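Local coordinates for superoxide dismutase [Mn/Fe] (Porphyromonas gingivalis, PDB 1UES), which catalyses the dismutation of superoxide radicals to oxygen and hydrogen peroxide at a single manganese or iron ion in each subunit of a homodimer, at residues A[15-19]-A[177-181]. The protein carries 1 engineered substitution. Numbering follows the deposited sequence.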
ATOM      1  N   LEU A  15       8.947 -13.122  17.106  1.00 24.19           N
ATOM      2  CA  LEU A  15       8.040 -13.583  16.042  1.00 23.38           C
ATOM      3  C   LEU A  15       8.747 -14.020  14.760  1.00 23.07           C
ATOM      4  O   LEU A  15       8.090 -14.394  13.787  1.00 22.82           O
ATOM      5  CB  LEU A  15       6.992 -12.503  15.695  1.00 23.59           C
ATOM      6  CG  LEU A  15       6.334 -11.863  16.929  1.00 23.30           C
ATOM      7  CD1 LEU A  15       5.389 -10.764  16.473  1.00 23.33           C
ATOM      8  CD2 LEU A  15       5.555 -12.896  17.747  1.00 23.13           C
ATOM      9  N   ALA A  16      10.087 -14.035  14.785  1.00 22.76           N
ATOM     10  CA  ALA A  16      10.859 -14.456  13.619  1.00 22.57           C
ATOM     11  C   ALA A  16      10.572 -15.950  13.459  1.00 22.07           C
ATOM     12  O   ALA A  16      10.515 -16.683  14.453  1.00 22.25           O
ATOM     13  CB  ALA A  16      12.359 -14.222  13.848  1.00 22.52           C
ATOM     14  N   PRO A  17      10.483 -16.434  12.212  1.00 22.16           N
ATOM     15  CA  PRO A  17      10.644 -15.735  10.933  1.00 22.15           C
ATOM     16  C   PRO A  17       9.454 -15.033  10.293  1.00 22.11           C
ATOM     17  O   PRO A  17       9.634 -14.305   9.299  1.00 22.36           O
ATOM     18  CB  PRO A  17      11.090 -16.841  10.016  1.00 22.27           C
ATOM     19  CG  PRO A  17      10.237 -17.974  10.454  1.00 22.27           C
ATOM     20  CD  PRO A  17      10.215 -17.864  11.977  1.00 22.26           C
ATOM     21  N   VAL A  18       8.277 -15.257  10.853  1.00 21.83           N
ATOM     22  CA  VAL A  18       7.014 -14.733  10.315  1.00 22.10           C
ATOM     23  C   VAL A  18       6.996 -13.198  10.267  1.00 22.26           C
ATOM     24  O   VAL A  18       6.523 -12.600   9.292  1.00 22.32           O
ATOM     25  CB  VAL A  18       5.826 -15.313  11.112  1.00 22.33           C
ATOM     26  CG1 VAL A  18       4.497 -14.828  10.495  1.00 22.69           C
ATOM     27  CG2 VAL A  18       5.893 -16.861  11.091  1.00 22.62           C
ATOM     28  N   ILE A  19       7.470 -12.591  11.345  1.00 22.28           N
ATOM     29  CA  ILE A  19       7.652 -11.145  11.413  1.00 22.57           C
ATOM     30  C   ILE A  19       9.058 -11.124  12.023  1.00 22.53           C
ATOM     31  O   ILE A  19       9.229 -11.337  13.223  1.00 23.09           O
ATOM     32  CB  ILE A  19       6.631 -10.430  12.339  1.00 22.81           C
ATOM     33  CG1 ILE A  19       5.215 -10.650  11.796  1.00 22.95           C
ATOM     34  CG2 ILE A  19       6.897  -8.903  12.340  1.00 22.79           C
ATOM     35  CD1 ILE A  19       4.114  -9.958  12.594  1.00 23.29           C
ATOM     36  N   ASP A 177       1.462 -18.083   7.318  1.00 24.95           N
ATOM     37  CA  ASP A 177       2.379 -18.169   8.435  1.00 24.61           C
ATOM     38  C   ASP A 177       1.916 -17.379   9.652  1.00 23.92           C
ATOM     39  O   ASP A 177       2.324 -17.677  10.753  1.00 24.13           O
ATOM     40  CB  ASP A 177       3.782 -17.656   8.062  1.00 24.92           C
ATOM     41  CG  ASP A 177       4.588 -18.662   7.247  1.00 25.20           C
ATOM     42  OD1 ASP A 177       4.361 -19.888   7.401  1.00 25.58           O
ATOM     43  OD2 ASP A 177       5.448 -18.215   6.457  1.00 25.43           O
ATOM     44  N   LEU A 178       1.065 -16.372   9.473  1.00 23.33           N
ATOM     45  CA  LEU A 178       0.659 -15.584  10.624  1.00 22.67           C
ATOM     46  C   LEU A 178      -0.062 -16.423  11.640  1.00 22.96           C
ATOM     47  O   LEU A 178      -0.007 -16.148  12.832  1.00 22.66           O
ATOM     48  CB  LEU A 178      -0.231 -14.424  10.185  1.00 22.27           C
ATOM     49  CG  LEU A 178       0.484 -13.219   9.592  1.00 21.60           C
ATOM     50  CD1 LEU A 178      -0.609 -12.214   9.139  1.00 21.08           C
ATOM     51  CD2 LEU A 178       1.455 -12.588  10.603  1.00 21.36           C
ATOM     52  N   TRP A 179      -0.757 -17.454  11.173  1.00 22.91           N
ATOM     53  CA  TRP A 179      -1.493 -18.287  12.124  1.00 23.64           C
ATOM     54  C   TRP A 179      -0.623 -18.909  13.203  1.00 23.88           C
ATOM     55  O   TRP A 179      -1.079 -19.134  14.342  1.00 23.88           O
ATOM     56  CB  TRP A 179      -2.268 -19.362  11.373  1.00 23.52           C
ATOM     57  CG  TRP A 179      -3.196 -18.813  10.378  1.00 23.83           C
ATOM     58  CD1 TRP A 179      -3.027 -18.794   9.014  1.00 23.72           C
ATOM     59  CD2 TRP A 179      -4.449 -18.158  10.634  1.00 23.78           C
ATOM     60  NE1 TRP A 179      -4.097 -18.167   8.419  1.00 23.50           N
ATOM     61  CE2 TRP A 179      -4.979 -17.767   9.383  1.00 23.58           C
ATOM     62  CE3 TRP A 179      -5.175 -17.860  11.806  1.00 23.96           C
ATOM     63  CZ2 TRP A 179      -6.202 -17.094   9.257  1.00 23.59           C
ATOM     64  CZ3 TRP A 179      -6.409 -17.180  11.669  1.00 23.86           C
ATOM     65  CH2 TRP A 179      -6.895 -16.812  10.409  1.00 24.02           C
ATOM     66  N   SER A 180       0.640 -19.162  12.869  1.00 24.09           N
ATOM     67  CA  SER A 180       1.566 -19.765  13.800  1.00 24.62           C
ATOM     68  C   SER A 180       1.959 -18.856  14.970  1.00 24.66           C
ATOM     69  O   SER A 180       2.473 -19.344  15.974  1.00 24.76           O
ATOM     70  CB  SER A 180       2.820 -20.251  13.060  1.00 24.84           C
ATOM     71  OG  SER A 180       3.675 -19.175  12.672  1.00 26.36           O
ATOM     72  N   ILE A 181       1.735 -17.542  14.857  1.00 24.07           N
ATOM     73  CA  ILE A 181       2.084 -16.656  15.974  1.00 24.00           C
ATOM     74  C   ILE A 181       0.884 -16.014  16.668  1.00 24.27           C
ATOM     75  O   ILE A 181       1.048 -15.178  17.565  1.00 23.90           O
ATOM     76  CB  ILE A 181       3.036 -15.521  15.555  1.00 23.60           C
ATOM     77  CG1 ILE A 181       2.510 -14.791  14.328  1.00 23.61           C
ATOM     78  CG2 ILE A 181       4.445 -16.098  15.320  1.00 23.46           C
ATOM     79  CD1 ILE A 181       3.329 -13.572  13.963  1.00 22.86           C
TER
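Val18 packs on Asp177, Leu178 and Ile181, in the segment 177-181 that lies on helix 171-178. The contact brings a loop of the alpha-hairpin domain, just before helix 21-42, onto the C-terminal domain of the iron/manganese superoxide dismutase fold. Val18 CB lies 4.2 Å from Ile181 CD1. From there the side chain forks. CG1, anti to the backbone N (chi1 -177°), rests on Asp177 O at 3.6 Å and also meets Leu178 CD2 at 3.8 Å and Ile181 CD1 at 3.9 Å. CG2 lies 3.6 Å from Ser180 OG, and Asp177 CB touches both methyls. Ile181 CD1 is shared, for Ile19 CD1 lies 3.9 Å from it, the two isoleucines crossing at about a right angle. Beyond them Leu15 CD2 reaches Ile181 CG2, and Phe81 touches Leu15, Ile19 and Ile181. The side chain of Ile19 lies about 5 Å from that of the manganese ligand His27. No hydrogen bond links the segments; Asp177 OD2 bonds to Tyr167 OH outside them. Beside both Val18 methyls, Asp177 O accepts from Ser180 N and, in the carbonyl plane, from Ser180 OG at 2.8 Å.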